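Local coordinates for Serine/threonine protein phosphatase Stp1 (Streptococcus agalactiae, PDB 2PK0) that probably removes phosphate from phosphoserine and phosphothreonine side chains of other proteins, as a magnesium-dependent phosphatase of the PP2C family, at residues 60-64 with 78-82; 105-109 with 120-126; 186-192 with 241-247. All blocks are in the same frame, centred on the assembly; numbering follows the deposited sequence.

Contact 1 (60-64 with 78-82)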
loop_
_atom_site.group_PDB
_atom_site.type_symbol
_atom_site.label_atom_id
_atom_site.label_comp_id
_atom_site.label_asym_id
_atom_site.label_seq_id
_atom_site.Cartn_x
_atom_site.Cartn_y
_atom_site.Cartn_z
ATOM N N LEU A 60 -1.106 -8.250 -11.976
ATOM C CA LEU A 60 0.240 -7.712 -11.900
ATOM C C LEU A 60 1.223 -8.756 -11.422
ATOM O O LEU A 60 2.296 -8.899 -11.999
ATOM C CB LEU A 60 0.298 -6.520 -10.949
ATOM C CG LEU A 60 0.361 -5.117 -11.556
ATOM C CD1 LEU A 60 -0.876 -4.791 -12.358
ATOM C CD2 LEU A 60 0.514 -4.147 -10.425
ATOM N N GLY A 61 0.832 -9.493 -10.381
ATOM C CA GLY A 61 1.713 -10.440 -9.733
ATOM C C GLY A 61 1.955 -11.682 -10.547
ATOM O O GLY A 61 3.051 -12.264 -10.534
ATOM N N SER A 62 0.923 -12.073 -11.280
ATOM C CA SER A 62 1.035 -13.160 -12.218
ATOM C C SER A 62 1.885 -12.765 -13.409
ATOM O O SER A 62 2.533 -13.616 -13.991
ATOM C CB SER A 62 -0.344 -13.623 -12.657
ATOM O OG SER A 62 -0.392 -13.832 -14.040
ATOM N N ASP A 63 1.907 -11.485 -13.767
ATOM C CA ASP A 63 2.745 -11.063 -14.871
ATOM C C ASP A 63 4.162 -10.945 -14.352
ATOM O O ASP A 63 5.104 -11.348 -15.030
ATOM C CB ASP A 63 2.251 -9.753 -15.503
ATOM C CG ASP A 63 3.119 -9.305 -16.691
ATOM O OD1 ASP A 63 3.459 -10.152 -17.549
ATOM O OD2 ASP A 63 3.470 -8.106 -16.773
ATOM N N TRP A 64 4.289 -10.449 -13.120
ATOM C CA TRP A 64 5.575 -10.315 -12.410
ATOM C C TRP A 64 6.310 -11.636 -12.277
ATOM O O TRP A 64 7.527 -11.686 -12.373
ATOM C CB TRP A 64 5.382 -9.726 -10.999
ATOM C CG TRP A 64 6.672 -9.635 -10.175
ATOM C CD1 TRP A 64 7.131 -10.537 -9.262
ATOM C CD2 TRP A 64 7.646 -8.585 -10.216
ATOM N NE1 TRP A 64 8.319 -10.123 -8.730
ATOM C CE2 TRP A 64 8.661 -8.926 -9.294
ATOM C CE3 TRP A 64 7.754 -7.382 -10.935
ATOM C CZ2 TRP A 64 9.770 -8.110 -9.068
ATOM C CZ3 TRP A 64 8.846 -6.574 -10.711
ATOM C CH2 TRP A 64 9.848 -6.943 -9.780
ATOM N N TRP A 78 8.739 -1.445 -15.664
ATOM C CA TRP A 78 7.652 -2.397 -15.502
ATOM C C TRP A 78 6.470 -1.845 -14.673
ATOM O O TRP A 78 5.308 -2.086 -15.015
ATOM C CB TRP A 78 8.170 -3.710 -14.906
ATOM C CG TRP A 78 7.120 -4.781 -14.781
ATOM C CD1 TRP A 78 6.795 -5.726 -15.717
ATOM C CD2 TRP A 78 6.255 -5.019 -13.654
ATOM N NE1 TRP A 78 5.778 -6.523 -15.255
ATOM C CE2 TRP A 78 5.423 -6.114 -13.994
ATOM C CE3 TRP A 78 6.087 -4.402 -12.401
ATOM C CZ2 TRP A 78 4.447 -6.620 -13.111
ATOM C CZ3 TRP A 78 5.106 -4.902 -11.528
ATOM C CH2 TRP A 78 4.309 -6.004 -11.890
ATOM N N MET A 79 6.768 -1.112 -13.601
ATOM C CA MET A 79 5.719 -0.601 -12.738
ATOM C C MET A 79 4.888 0.468 -13.447
ATOM O O MET A 79 3.667 0.395 -13.469
ATOM C CB MET A 79 6.288 -0.064 -11.425
ATOM C CG MET A 79 6.742 -1.146 -10.476
ATOM S SD MET A 79 7.572 -0.483 -9.014
ATOM C CE MET A 79 7.712 -1.947 -7.997
ATOM N N LEU A 80 5.556 1.434 -14.057
ATOM C CA LEU A 80 4.881 2.516 -14.755
ATOM C C LEU A 80 4.002 2.017 -15.891
ATOM O O LEU A 80 2.917 2.546 -16.107
ATOM C CB LEU A 80 5.908 3.511 -15.290
ATOM C CG LEU A 80 6.602 4.359 -14.231
ATOM C CD1 LEU A 80 7.674 5.228 -14.877
ATOM C CD2 LEU A 80 5.577 5.206 -13.501
ATOM N N VAL A 81 4.471 0.984 -16.586
ATOM C CA VAL A 81 3.743 0.389 -17.701
ATOM C C VAL A 81 2.534 -0.460 -17.257
ATOM O O VAL A 81 1.420 -0.213 -17.716
ATOM C CB VAL A 81 4.704 -0.395 -18.619
ATOM C CG1 VAL A 81 3.942 -1.283 -19.609
ATOM C CG2 VAL A 81 5.636 0.584 -19.356
ATOM N N SER A 82 2.744 -1.418 -16.347
ATOM C CA SER A 82 1.679 -2.319 -15.859
ATOM C C SER A 82 0.529 -1.603 -15.158
ATOM O O SER A 82 -0.630 -2.012 -15.248
ATOM C CB SER A 82 2.245 -3.348 -14.878
ATOM O OG SER A 82 3.452 -3.909 -15.358
#

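Contact 2 (105-109 with 120-126)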
loop_
_atom_site.group_PDB
_atom_site.type_symbol
_atom_site.label_atom_id
_atom_site.label_comp_id
_atom_site.label_asym_id
_atom_site.label_seq_id
_atom_site.Cartn_x
_atom_site.Cartn_y
_atom_site.Cartn_z
ATOM N N THR A 105 -6.772 1.730 -4.695
ATOM C CA THR A 105 -5.434 2.266 -4.456
ATOM C C THR A 105 -4.409 1.196 -4.839
ATOM O O THR A 105 -4.759 0.027 -4.997
ATOM C CB THR A 105 -5.175 2.619 -2.974
ATOM O OG1 THR A 105 -5.033 1.416 -2.207
ATOM C CG2 THR A 105 -6.271 3.469 -2.402
ATOM N N ILE A 106 -3.144 1.576 -4.966
ATOM C CA ILE A 106 -2.083 0.564 -5.033
ATOM C C ILE A 106 -0.797 0.948 -4.293
ATOM O O ILE A 106 -0.414 2.118 -4.244
ATOM C CB ILE A 106 -1.741 0.129 -6.485
ATOM C CG1 ILE A 106 -1.235 -1.318 -6.492
ATOM C CG2 ILE A 106 -0.728 1.079 -7.150
ATOM C CD1 ILE A 106 -0.530 -1.718 -7.773
ATOM N N GLU A 107 -0.186 -0.055 -3.669
ATOM C CA GLU A 107 1.213 -0.009 -3.266
ATOM C C GLU A 107 1.903 -1.245 -3.829
ATOM O O GLU A 107 1.513 -2.382 -3.522
ATOM C CB GLU A 107 1.385 0.001 -1.737
ATOM C CG GLU A 107 0.665 1.102 -0.982
ATOM C CD GLU A 107 0.989 2.502 -1.482
ATOM O OE1 GLU A 107 2.135 2.765 -1.884
ATOM O OE2 GLU A 107 0.085 3.356 -1.494
ATOM N N ALA A 108 2.915 -1.028 -4.656
ATOM C CA ALA A 108 3.640 -2.134 -5.225
ATOM C C ALA A 108 5.097 -1.945 -4.856
ATOM O O ALA A 108 5.686 -0.913 -5.153
ATOM C CB ALA A 108 3.453 -2.169 -6.729
ATOM N N VAL A 109 5.660 -2.919 -4.151
ATOM C CA VAL A 109 7.003 -2.777 -3.585
ATOM C C VAL A 109 7.836 -3.974 -3.976
ATOM O O VAL A 109 7.443 -5.111 -3.703
ATOM C CB VAL A 109 6.975 -2.730 -2.044
ATOM C CG1 VAL A 109 8.370 -2.461 -1.490
ATOM C CG2 VAL A 109 6.014 -1.690 -1.549
ATOM N N HIS A 120 3.139 3.999 -6.095
ATOM C CA HIS A 120 2.101 4.381 -5.119
ATOM C C HIS A 120 0.997 5.235 -5.746
ATOM O O HIS A 120 1.288 6.202 -6.420
ATOM C CB HIS A 120 2.764 5.122 -3.954
ATOM C CG HIS A 120 1.885 6.120 -3.273
ATOM N ND1 HIS A 120 0.785 5.758 -2.523
ATOM C CD2 HIS A 120 1.970 7.469 -3.192
ATOM C CE1 HIS A 120 0.226 6.845 -2.021
ATOM N NE2 HIS A 120 0.920 7.895 -2.415
ATOM N N VAL A 121 -0.262 4.848 -5.530
ATOM C CA VAL A 121 -1.441 5.495 -6.094
ATOM C C VAL A 121 -2.558 5.437 -5.050
ATOM O O VAL A 121 -2.994 4.352 -4.704
ATOM C CB VAL A 121 -1.999 4.712 -7.322
ATOM C CG1 VAL A 121 -3.287 5.374 -7.855
ATOM C CG2 VAL A 121 -0.990 4.597 -8.430
ATOM N N GLY A 122 -3.026 6.577 -4.548
ATOM C CA GLY A 122 -4.092 6.580 -3.556
ATOM C C GLY A 122 -3.709 7.082 -2.176
ATOM O O GLY A 122 -2.811 7.918 -2.031
ATOM N N ASP A 123 -4.407 6.579 -1.161
ATOM C CA ASP A 123 -4.160 6.974 0.226
ATOM C C ASP A 123 -3.658 5.819 1.097
ATOM O O ASP A 123 -3.674 5.888 2.327
ATOM C CB ASP A 123 -5.401 7.628 0.857
ATOM C CG ASP A 123 -6.615 6.715 0.877
ATOM O OD1 ASP A 123 -6.583 5.638 0.232
ATOM O OD2 ASP A 123 -7.618 7.080 1.541
ATOM N N SER A 124 -3.223 4.749 0.454
ATOM C CA SER A 124 -2.487 3.715 1.153
ATOM C C SER A 124 -1.093 4.264 1.479
ATOM O O SER A 124 -0.663 5.276 0.923
ATOM C CB SER A 124 -2.404 2.455 0.301
ATOM O OG SER A 124 -3.654 1.808 0.206
ATOM N N ARG A 125 -0.392 3.652 2.418
ATOM C CA ARG A 125 0.851 4.250 2.862
ATOM C C ARG A 125 1.987 3.269 2.949
ATOM O O ARG A 125 1.773 2.051 3.046
ATOM C CB ARG A 125 0.673 4.903 4.214
ATOM C CG ARG A 125 -0.321 6.005 4.210
ATOM C CD ARG A 125 -0.050 6.931 5.314
ATOM N NE ARG A 125 -0.992 8.031 5.285
ATOM C CZ ARG A 125 -1.328 8.717 6.362
ATOM N NH1 ARG A 125 -0.790 8.380 7.523
ATOM N NH2 ARG A 125 -2.215 9.702 6.279
ATOM N N ILE A 126 3.198 3.827 2.877
ATOM C CA ILE A 126 4.441 3.102 3.074
ATOM C C ILE A 126 5.308 3.895 4.037
ATOM O O ILE A 126 5.509 5.109 3.853
ATOM C CB ILE A 126 5.217 2.948 1.775
ATOM C CG1 ILE A 126 4.392 2.182 0.745
ATOM C CG2 ILE A 126 6.540 2.249 2.013
ATOM C CD1 ILE A 126 5.019 2.209 -0.608
#

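Contact 3 (186-192 with 241-247)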
loop_
_atom_site.group_PDB
_atom_site.type_symbol
_atom_site.label_atom_id
_atom_site.label_comp_id
_atom_site.label_asym_id
_atom_site.label_seq_id
_atom_site.Cartn_x
_atom_site.Cartn_y
_atom_site.Cartn_z
ATOM N N LEU A 186 17.115 0.059 2.840
ATOM C CA LEU A 186 16.703 -0.483 4.136
ATOM C C LEU A 186 17.928 -0.864 4.968
ATOM O O LEU A 186 18.810 -1.581 4.493
ATOM C CB LEU A 186 15.784 -1.701 3.953
ATOM C CG LEU A 186 14.254 -1.557 4.083
ATOM C CD1 LEU A 186 13.715 -0.234 3.540
ATOM C CD2 LEU A 186 13.535 -2.746 3.434
ATOM N N GLU A 187 17.985 -0.374 6.204
ATOM C CA GLU A 187 19.079 -0.688 7.126
ATOM C C GLU A 187 18.743 -1.893 8.005
ATOM O O GLU A 187 17.584 -2.278 8.114
ATOM C CB GLU A 187 19.401 0.535 7.986
ATOM C CG GLU A 187 20.499 1.414 7.393
ATOM C CD GLU A 187 20.312 2.888 7.670
ATOM O OE1 GLU A 187 20.416 3.310 8.849
ATOM O OE2 GLU A 187 20.063 3.622 6.690
ATOM N N GLU A 188 19.758 -2.493 8.619
ATOM C CA GLU A 188 19.554 -3.625 9.522
ATOM C C GLU A 188 18.704 -3.216 10.716
ATOM O O GLU A 188 18.984 -2.217 11.363
ATOM C CB GLU A 188 20.902 -4.179 9.998
ATOM C CG GLU A 188 21.491 -5.239 9.075
ATOM C CD GLU A 188 22.939 -5.608 9.412
ATOM O OE1 GLU A 188 23.427 -5.230 10.501
ATOM O OE2 GLU A 188 23.590 -6.280 8.581
ATOM N N GLY A 189 17.647 -3.971 10.982
ATOM C CA GLY A 189 16.734 -3.642 12.073
ATOM C C GLY A 189 15.503 -2.828 11.693
ATOM O O GLY A 189 14.612 -2.636 12.531
ATOM N N ASP A 190 15.455 -2.350 10.443
ATOM C CA ASP A 190 14.319 -1.571 9.927
ATOM C C ASP A 190 13.064 -2.421 9.802
ATOM O O ASP A 190 13.134 -3.651 9.740
ATOM C CB ASP A 190 14.627 -1.000 8.536
ATOM C CG ASP A 190 15.511 0.239 8.571
ATOM O OD1 ASP A 190 15.757 0.790 9.658
ATOM O OD2 ASP A 190 15.954 0.682 7.493
ATOM N N TYR A 191 11.916 -1.758 9.776
ATOM C CA TYR A 191 10.659 -2.395 9.418
ATOM C C TYR A 191 10.062 -1.554 8.310
ATOM O O TYR A 191 9.798 -0.365 8.513
ATOM C CB TYR A 191 9.666 -2.408 10.585
ATOM C CG TYR A 191 10.065 -3.235 11.800
ATOM C CD1 TYR A 191 9.689 -4.562 11.915
ATOM C CD2 TYR A 191 10.796 -2.673 12.838
ATOM C CE1 TYR A 191 10.042 -5.313 13.006
ATOM C CE2 TYR A 191 11.155 -3.419 13.947
ATOM C CZ TYR A 191 10.782 -4.742 14.020
ATOM O OH TYR A 191 11.142 -5.489 15.119
ATOM N N LEU A 192 9.877 -2.146 7.135
ATOM C CA LEU A 192 9.044 -1.529 6.120
ATOM C C LEU A 192 7.621 -1.798 6.548
ATOM O O LEU A 192 7.288 -2.937 6.913
ATOM C CB LEU A 192 9.270 -2.156 4.740
ATOM C CG LEU A 192 8.589 -1.423 3.573
ATOM C CD1 LEU A 192 9.107 0.008 3.449
ATOM C CD2 LEU A 192 8.789 -2.175 2.290
ATOM N N ALA A 241 1.361 -5.076 5.148
ATOM C CA ALA A 241 2.567 -5.860 4.878
ATOM C C ALA A 241 3.715 -5.330 5.718
ATOM O O ALA A 241 4.008 -4.126 5.703
ATOM C CB ALA A 241 2.936 -5.795 3.426
ATOM N N LEU A 242 4.369 -6.218 6.453
ATOM C CA LEU A 242 5.548 -5.825 7.218
ATOM C C LEU A 242 6.745 -6.563 6.689
ATOM O O LEU A 242 6.653 -7.761 6.435
ATOM C CB LEU A 242 5.396 -6.164 8.691
ATOM C CG LEU A 242 4.377 -5.412 9.533
ATOM C CD1 LEU A 242 4.207 -6.176 10.826
ATOM C CD2 LEU A 242 4.841 -4.001 9.805
ATOM N N VAL A 243 7.853 -5.839 6.503
ATOM C CA VAL A 243 9.132 -6.436 6.153
ATOM C C VAL A 243 10.172 -6.066 7.228
ATOM O O VAL A 243 10.415 -4.897 7.467
ATOM C CB VAL A 243 9.648 -5.952 4.781
ATOM C CG1 VAL A 243 10.854 -6.784 4.333
ATOM C CG2 VAL A 243 8.542 -5.982 3.725
ATOM N N TYR A 244 10.776 -7.065 7.869
ATOM C CA TYR A 244 11.835 -6.845 8.855
ATOM C C TYR A 244 13.207 -7.199 8.267
ATOM O O TYR A 244 13.363 -8.244 7.637
ATOM C CB TYR A 244 11.566 -7.675 10.115
ATOM C CG TYR A 244 12.707 -7.649 11.113
ATOM C CD1 TYR A 244 13.059 -6.466 11.767
ATOM C CD2 TYR A 244 13.426 -8.802 11.411
ATOM C CE1 TYR A 244 14.089 -6.431 12.675
ATOM C CE2 TYR A 244 14.467 -8.770 12.306
ATOM C CZ TYR A 244 14.790 -7.582 12.932
ATOM O OH TYR A 244 15.824 -7.548 13.826
ATOM N N VAL A 245 14.201 -6.340 8.482
ATOM C CA VAL A 245 15.527 -6.540 7.875
ATOM C C VAL A 245 16.476 -7.163 8.877
ATOM O O VAL A 245 16.934 -6.493 9.806
ATOM C CB VAL A 245 16.111 -5.216 7.372
ATOM C CG1 VAL A 245 17.399 -5.439 6.653
ATOM C CG2 VAL A 245 15.129 -4.539 6.449
ATOM N N GLU A 246 16.773 -8.445 8.681
ATOM C CA GLU A 246 17.480 -9.243 9.689
ATOM C C GLU A 246 18.941 -8.865 9.866
ATOM O O GLU A 246 19.590 -8.410 8.927
ATOM C CB GLU A 246 17.344 -10.748 9.411
ATOM C CG GLU A 246 15.923 -11.278 9.604
ATOM C CD GLU A 246 15.801 -12.796 9.450
ATOM O OE1 GLU A 246 16.296 -13.354 8.446
ATOM O OE2 GLU A 246 15.181 -13.429 10.336
ATOM N N SER A 247 19.425 -9.050 11.097
ATOM C CA SER A 247 20.797 -8.719 11.488
ATOM C C SER A 247 21.656 -9.978 11.579
ATOM O O SER A 247 22.039 -10.560 10.562
ATOM C CB SER A 247 20.807 -7.995 12.838
ATOM O OG SER A 247 19.747 -7.056 12.935
#

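Contact 1 (60-64 with 78-82)
The first torsion of Trp78 sets CG opposite its backbone N (chi1 -177°), carrying the indole straight off helix 72-96 toward Leu60, Asp63 and Trp64 of helix 48-64. Asp63 and Trp64 are likewise anti at chi1, which brings the carboxylate to the NE1 edge of Trp78 and the Trp64 indole over one of its faces. Trp64 presents an edge to that face, a T-shaped pair in which the six-membered ring centres are 5.0 Å apart and the planes are turned by 70°; Trp64 CE3 lies 3.7 Å from Trp78 CZ3. Over the opposite face sits Ser82 OG, one helical turn along, which also donates to Trp78 O at 2.6 Å. The rim of the indole is held separately. Trp78 NE1 donates to Asp63 OD2 at 3.2 Å, reaching that oxygen from above the carboxylate plane, while Leu60 O meets the edge in plane, 3.3 Å from Trp78 CZ2. Beside it the side chain of Leu60 packs through CG, 4.1 Å from Trp78 CH2. With a neighbour over each face and a hydrogen bond at NE1, the indole has little scope to turn. Trp64 NE1 makes its hydrogen bond to Val34 O, and Phe69 adds another ring against Trp78. The segment axes approach to 11.8 Å at 136°; the indoles fill the wider end near Trp64 and Trp78, and the backbones come closer at Leu60 and Ser82. Leu60, Trp64 and Trp78 also rest on strand 35-43, and this pair of roughly antiparallel helices packed on the outer side of a sheet is a hallmark of the PP2C alpha-beta sandwich.

Contact 2 (105-109 with 120-126)
Ile106 and Val121 pair across the beta hairpin of strands 103-112 and 115-121, in the central part of the PP2C sandwich, and 120-126 then runs on into the other sheet. The backbone bonds come first: Ile106 N gives to Val121 O at 2.8 Å and Val121 N to Ile106 O at 3.0 Å, making this the hydrogen-bonded antiparallel pair, with Glu107 and His120 the non-hydrogen-bonded pair beside it. Apolar packing follows, with Ile106 CG2 3.8 Å from Val121 CG2 on one face, and Val109 CG2 4.1 Å from Ile126 CD1 on the other, between the sheets. Polar side chains form the third group. Thr105 OG1 and Ser124 OG share a hydrogen bond of 2.8 Å, and the same threonine oxygen accepts from the backbone N of the magnesium ligand Asp41; Asp123 ends about 6 Å from a magnesium ion. Glu107 bends at its second torsion (chi2 -54°), which folds the carboxylate back alongside the imidazole of His120. That ring also stacks on His141, while its NE2 bonds to Ser139 O. Its other nitrogen, ND1, donates nearly in the ring plane to the syn lone pair of Glu107 OE2, at 2.7 Å.

Contact 3 (186-192 with 241-247)
Tyr191 and Tyr244 meet with one ring leaning over the other: Tyr244 CD1 lies above one face of the Tyr191 ring, offset toward its rim and 3.5 Å from Tyr191 CE1. The planes are inclined by 35° with centroids 5.0 Å apart, an oblique pairing. Different first torsions bring the rings together. In Tyr191 CG stays beside the backbone N (chi1 -65°), whereas in Tyr244 it swings away from that atom (chi1 172°), and the two rings converge from neighbouring strands. Helix 218-231 lies against this face through Leu218, which touches both tyrosines. On the other face Leu192 and Val243 run side by side in the same direction, their CB atoms 3.8 Å apart. Farther along, Val245 sends CG2 across Leu186, 3.8 Å from its CB, and sets its CB against Glu187 O. The backbone keeps these side chains in step: Leu192 and Val243 bond reciprocally, Val245 N donates to Asp190 O, and Gly189 N donates to Val245 O at 2.9 Å. Gly189 is the third residue of a type II turn from Glu187 to Asp190, and Asp190 OD2 braces that turn by accepting from Glu187 N at 2.6 Å while also pairing with Arg130. Here the antiparallel neighbours 191-195 and 238-245, far apart in sequence, join inside one sheet of the PP2C beta sandwich, with helix 218-231 on its outer side.

From the N terminus the three contacts come in series, none nesting in or crossing another. Contact 1 closes the 13-residue connection between helices 48-64 and 72-96; the next strand is 103-112, and contact 2 ties the open end of the hairpin 103-112/115-121, then follows the chain on into the other sheet. Contact 3 closes the longest excursion, 48 residues rich in helix, and brings the last strand beside 191-195. Contact 2 lies between the other two and touches both: Met79 CE packs 3.6 Å from Ala108 O on the helix side, and Ile126 CG2 lies 3.7 Å from Leu192 CD1 toward contact 3. Contacts 1 and 3 do not touch, their centres about 24 Å apart.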